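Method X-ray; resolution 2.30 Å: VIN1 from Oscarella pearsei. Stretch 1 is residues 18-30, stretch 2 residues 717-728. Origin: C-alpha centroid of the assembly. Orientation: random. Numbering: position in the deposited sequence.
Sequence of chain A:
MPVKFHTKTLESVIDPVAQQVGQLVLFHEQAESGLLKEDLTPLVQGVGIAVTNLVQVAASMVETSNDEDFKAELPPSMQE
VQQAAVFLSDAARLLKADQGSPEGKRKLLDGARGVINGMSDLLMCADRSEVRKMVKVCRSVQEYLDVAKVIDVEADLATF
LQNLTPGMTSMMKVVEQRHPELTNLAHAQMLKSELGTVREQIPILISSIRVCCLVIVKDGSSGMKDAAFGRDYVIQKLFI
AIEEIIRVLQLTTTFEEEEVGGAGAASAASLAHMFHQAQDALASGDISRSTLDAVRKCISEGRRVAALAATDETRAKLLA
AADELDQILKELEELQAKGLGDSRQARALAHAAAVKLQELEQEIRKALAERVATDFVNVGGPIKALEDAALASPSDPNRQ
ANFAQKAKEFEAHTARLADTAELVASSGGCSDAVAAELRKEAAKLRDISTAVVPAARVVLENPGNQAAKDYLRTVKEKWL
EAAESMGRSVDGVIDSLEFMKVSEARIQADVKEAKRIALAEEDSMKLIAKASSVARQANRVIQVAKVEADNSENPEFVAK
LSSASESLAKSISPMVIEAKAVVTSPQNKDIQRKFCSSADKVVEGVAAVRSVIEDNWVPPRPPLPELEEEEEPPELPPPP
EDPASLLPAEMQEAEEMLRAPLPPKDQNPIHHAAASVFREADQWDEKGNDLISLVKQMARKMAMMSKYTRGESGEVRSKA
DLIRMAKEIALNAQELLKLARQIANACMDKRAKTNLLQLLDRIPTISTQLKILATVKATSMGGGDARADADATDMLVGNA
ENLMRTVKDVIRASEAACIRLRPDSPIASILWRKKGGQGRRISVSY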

# COMPACT_ATOMS: atom_id res chain seq x y z
N ALA A 18 -7.64 -19.43 25.30
CA ALA A 18 -8.17 -18.14 25.75
C ALA A 18 -9.69 -18.14 25.70
O ALA A 18 -10.34 -17.53 26.56
CB ALA A 18 -7.60 -17.01 24.89
N GLN A 19 -10.27 -18.82 24.71
CA GLN A 19 -11.72 -18.93 24.65
C GLN A 19 -12.27 -19.69 25.86
O GLN A 19 -13.24 -19.27 26.48
CB GLN A 19 -12.12 -19.61 23.34
CG GLN A 19 -13.54 -19.33 22.88
CD GLN A 19 -14.55 -20.28 23.49
OE1 GLN A 19 -14.19 -21.30 24.07
NE2 GLN A 19 -15.83 -19.95 23.35
N GLN A 20 -11.62 -20.81 26.21
CA GLN A 20 -12.07 -21.61 27.35
C GLN A 20 -11.94 -20.83 28.65
O GLN A 20 -12.84 -20.88 29.51
CB GLN A 20 -11.27 -22.91 27.43
CG GLN A 20 -11.57 -23.91 26.33
CD GLN A 20 -10.71 -25.16 26.43
OE1 GLN A 20 -9.53 -25.09 26.77
NE2 GLN A 20 -11.31 -26.31 26.14
N VAL A 21 -10.83 -20.12 28.84
CA VAL A 21 -10.63 -19.33 30.05
C VAL A 21 -11.67 -18.23 30.14
O VAL A 21 -12.28 -18.00 31.20
CB VAL A 21 -9.20 -18.76 30.07
CG1 VAL A 21 -9.13 -17.52 30.94
CG2 VAL A 21 -8.22 -19.82 30.56
N GLY A 22 -11.90 -17.53 29.02
CA GLY A 22 -12.97 -16.55 28.98
C GLY A 22 -14.31 -17.14 29.38
O GLY A 22 -15.08 -16.52 30.11
N GLN A 23 -14.59 -18.37 28.93
CA GLN A 23 -15.83 -19.02 29.34
C GLN A 23 -15.83 -19.34 30.83
O GLN A 23 -16.89 -19.34 31.46
CB GLN A 23 -16.06 -20.29 28.53
CG GLN A 23 -16.54 -20.03 27.11
CD GLN A 23 -17.31 -21.20 26.53
OE1 GLN A 23 -17.22 -22.32 27.03
NE2 GLN A 23 -18.08 -20.94 25.48
N LEU A 24 -14.65 -19.60 31.42
CA LEU A 24 -14.59 -19.78 32.87
C LEU A 24 -14.98 -18.50 33.59
O LEU A 24 -15.74 -18.53 34.57
CB LEU A 24 -13.18 -20.22 33.29
CG LEU A 24 -12.84 -21.69 33.06
CD1 LEU A 24 -11.38 -21.96 33.41
CD2 LEU A 24 -13.77 -22.57 33.89
N VAL A 25 -14.47 -17.35 33.12
CA VAL A 25 -14.86 -16.08 33.73
C VAL A 25 -16.36 -15.83 33.55
O VAL A 25 -17.05 -15.39 34.48
CB VAL A 25 -14.02 -14.93 33.14
CG1 VAL A 25 -14.49 -13.59 33.69
CG2 VAL A 25 -12.55 -15.15 33.45
N LEU A 26 -16.88 -16.13 32.36
CA LEU A 26 -18.30 -15.92 32.09
C LEU A 26 -19.18 -16.78 33.00
O LEU A 26 -20.22 -16.32 33.49
CB LEU A 26 -18.62 -16.20 30.63
CG LEU A 26 -17.96 -15.33 29.55
CD1 LEU A 26 -18.28 -15.88 28.16
CD2 LEU A 26 -18.41 -13.89 29.67
N PHE A 27 -18.78 -18.03 33.24
CA PHE A 27 -19.52 -18.89 34.15
C PHE A 27 -19.43 -18.38 35.58
O PHE A 27 -20.43 -18.38 36.31
CB PHE A 27 -18.99 -20.32 34.07
CG PHE A 27 -19.62 -21.15 32.99
CD1 PHE A 27 -20.99 -21.15 32.81
CD2 PHE A 27 -18.84 -21.93 32.16
CE1 PHE A 27 -21.57 -21.92 31.82
CE2 PHE A 27 -19.41 -22.70 31.17
CZ PHE A 27 -20.78 -22.70 30.99
N HIS A 28 -18.24 -17.95 36.01
CA HIS A 28 -18.10 -17.42 37.36
C HIS A 28 -18.99 -16.21 37.58
O HIS A 28 -19.60 -16.07 38.65
CB HIS A 28 -16.64 -17.05 37.64
CG HIS A 28 -16.44 -16.42 38.98
ND1 HIS A 28 -16.71 -17.07 40.17
CD2 HIS A 28 -16.02 -15.18 39.33
CE1 HIS A 28 -16.45 -16.27 41.18
NE2 HIS A 28 -16.03 -15.11 40.70
N GLU A 29 -19.08 -15.32 36.59
CA GLU A 29 -20.01 -14.20 36.72
C GLU A 29 -21.46 -14.63 36.56
O GLU A 29 -22.36 -13.94 37.04
CB GLU A 29 -19.66 -13.11 35.72
CG GLU A 29 -18.48 -12.24 36.15
CD GLU A 29 -18.59 -10.82 35.65
OE1 GLU A 29 -17.59 -10.29 35.12
OE2 GLU A 29 -19.69 -10.22 35.78
N GLN A 30 -21.70 -15.76 35.88
CA GLN A 30 -23.06 -16.28 35.77
C GLN A 30 -23.56 -16.82 37.10
O GLN A 30 -24.75 -16.73 37.40
CB GLN A 30 -23.11 -17.37 34.70
CG GLN A 30 -24.47 -17.99 34.47
CD GLN A 30 -24.50 -18.92 33.27
OE1 GLN A 30 -23.97 -18.59 32.21
NE2 GLN A 30 -25.11 -20.09 33.44
N ARG A 717 -19.79 -8.30 37.20
CA ARG A 717 -18.61 -7.46 37.08
C ARG A 717 -18.37 -7.06 35.62
O ARG A 717 -19.07 -7.51 34.72
CB ARG A 717 -17.39 -8.17 37.64
N SER A 718 -17.37 -6.21 35.41
CA SER A 718 -17.05 -5.71 34.07
C SER A 718 -16.29 -6.72 33.23
O SER A 718 -16.15 -6.52 32.02
CB SER A 718 -16.24 -4.42 34.18
OG SER A 718 -16.88 -3.48 35.02
N LYS A 719 -15.80 -7.81 33.83
CA LYS A 719 -14.98 -8.77 33.09
C LYS A 719 -15.81 -9.54 32.08
O LYS A 719 -15.45 -9.63 30.90
CB LYS A 719 -14.29 -9.71 34.07
CG LYS A 719 -13.54 -8.98 35.17
CD LYS A 719 -13.37 -9.85 36.40
CE LYS A 719 -12.85 -9.02 37.57
NZ LYS A 719 -11.55 -8.37 37.25
N ALA A 720 -16.93 -10.11 32.52
CA ALA A 720 -17.79 -10.86 31.61
C ALA A 720 -18.34 -9.96 30.51
O ALA A 720 -18.45 -10.38 29.35
CB ALA A 720 -18.93 -11.53 32.38
N ASP A 721 -18.70 -8.72 30.86
CA ASP A 721 -19.16 -7.78 29.85
C ASP A 721 -18.05 -7.46 28.85
O ASP A 721 -18.31 -7.27 27.66
CB ASP A 721 -19.67 -6.51 30.52
CG ASP A 721 -20.88 -6.76 31.40
OD1 ASP A 721 -21.65 -7.70 31.10
OD2 ASP A 721 -21.06 -6.04 32.40
N LEU A 722 -16.80 -7.40 29.33
CA LEU A 722 -15.68 -7.14 28.43
C LEU A 722 -15.48 -8.30 27.45
O LEU A 722 -15.34 -8.08 26.24
CB LEU A 722 -14.41 -6.88 29.24
CG LEU A 722 -13.09 -6.80 28.46
CD1 LEU A 722 -13.18 -5.81 27.31
CD2 LEU A 722 -11.94 -6.45 29.39
N ILE A 723 -15.45 -9.53 27.97
CA ILE A 723 -15.22 -10.69 27.11
C ILE A 723 -16.36 -10.86 26.11
O ILE A 723 -16.14 -10.99 24.90
CB ILE A 723 -15.02 -11.95 27.97
CG1 ILE A 723 -13.80 -11.79 28.87
CG2 ILE A 723 -14.90 -13.18 27.08
CD1 ILE A 723 -13.58 -12.95 29.82
N ARG A 724 -17.60 -10.86 26.62
CA ARG A 724 -18.76 -11.00 25.75
C ARG A 724 -18.81 -9.89 24.71
O ARG A 724 -19.12 -10.14 23.53
CB ARG A 724 -20.04 -11.00 26.59
CG ARG A 724 -21.32 -10.98 25.79
CD ARG A 724 -22.53 -10.94 26.71
NE ARG A 724 -22.46 -9.82 27.64
CZ ARG A 724 -22.87 -8.58 27.36
NH1 ARG A 724 -23.38 -8.31 26.16
NH2 ARG A 724 -22.77 -7.62 28.27
N MET A 725 -18.49 -8.66 25.11
CA MET A 725 -18.49 -7.55 24.16
C MET A 725 -17.43 -7.75 23.08
O MET A 725 -17.67 -7.46 21.91
CB MET A 725 -18.26 -6.23 24.90
CG MET A 725 -18.44 -5.01 24.03
SD MET A 725 -20.04 -5.02 23.20
CE MET A 725 -21.15 -4.95 24.59
N ALA A 726 -16.25 -8.26 23.46
CA ALA A 726 -15.22 -8.55 22.47
C ALA A 726 -15.69 -9.60 21.48
O ALA A 726 -15.46 -9.46 20.27
CB ALA A 726 -13.94 -9.00 23.16
N LYS A 727 -16.35 -10.65 21.96
CA LYS A 727 -16.84 -11.68 21.05
C LYS A 727 -17.92 -11.12 20.12
O LYS A 727 -17.96 -11.47 18.93
CB LYS A 727 -17.37 -12.87 21.85
CG LYS A 727 -16.30 -13.57 22.68
CD LYS A 727 -16.70 -14.99 23.03
CE LYS A 727 -16.97 -15.15 24.52
NZ LYS A 727 -17.37 -16.55 24.85
N GLU A 728 -18.79 -10.25 20.64
CA GLU A 728 -19.81 -9.64 19.80
C GLU A 728 -19.19 -8.76 18.72
O GLU A 728 -19.63 -8.76 17.57
CB GLU A 728 -20.80 -8.85 20.66
CG GLU A 728 -21.93 -9.70 21.22
CD GLU A 728 -22.65 -9.04 22.38
OE1 GLU A 728 -23.04 -9.76 23.32
OE2 GLU A 728 -22.82 -7.80 22.36

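Two helical segments, nearly 690 residues apart in sequence, cross with their N-to-C directions at 135°, halfway between perpendicular and antiparallel. Their axes approach to 8.9 Å, and the CA atoms of Leu 26 and Ala 720 lie 5.1 Å apart, with those of Gly 22 and Ile 723 at 6.5 Å. Each of these pairs has one small member, Ala 720 in the first and Gly 22 in the second. At Gly 22, a CB built in ideal geometry would stand 3.4 Å from Ile 723 CG2, a tight fit; without it, Ile 723 CD1 rests 3.7 Å from Gly 22 CA. The contact buries 483 Å² in total.

Leu 26 is the knob of this packing. Its CA-to-CB bond points sideways, but the m,t rotamer (chi1 -63°, chi2 174°) brings the end of the side chain nearer, into a hole formed by Ala 720, Ile 723, Arg 724 and Lys 727. CD2 lies 3.6 Å from Ala 720 CB and 4.3 Å from Ile 723 CB, while CD1 meets Lys 727 NZ at 3.5 Å. The short methyl of Ala 720 lets the leucine approach the backbone as well, with CD2 3.5 Å from Ala 720 O. CD2 is a methyl carbon, so this is van der Waals contact; the oxygen accepts its helical bond from Arg 724 N (2.9 Å).

Ile 723, also m,t (-62°, 176°), points toward the first helix and extends CD1 to Gly 22 and to Val 25, whose CB is 3.9 Å away. Val 25, in the t rotamer, places CG1 3.9 Å from Lys 719 CB. Here the lysine contributes its aliphatic base: CA-to-CB points toward the partner, but the chain's end leads away.

The polar contact gathers at Glu 29, beside the start of the second helix. First-turn amides lack the preceding carbonyls that would accept their hydrogens, and a carboxylate can substitute. Glu 29 OE1 accepts from Ala 720 N at 2.7 Å with an N-H...O angle of 166°, and OE2 accepts from Arg 717 N at a very short 2.4 Å. Chi1 is m (-79°), but chi2 at -149° lies between wells, a departure that accompanies this two-point attachment. Arg 717 is modelled only to CB, so its guanidinium offers no evidence here.

Lys 727 points toward the first helix, its chi3 of -112° also off-well, and NZ comes 4.0 Å from Gln 19 NE2. Arg 724 instead turns its end away: NH2 bonds Asp 721 OD1 at 3.0 Å and NH1 bonds Glu 728 OE1 at 3.2 Å, salt bridges within its own helix.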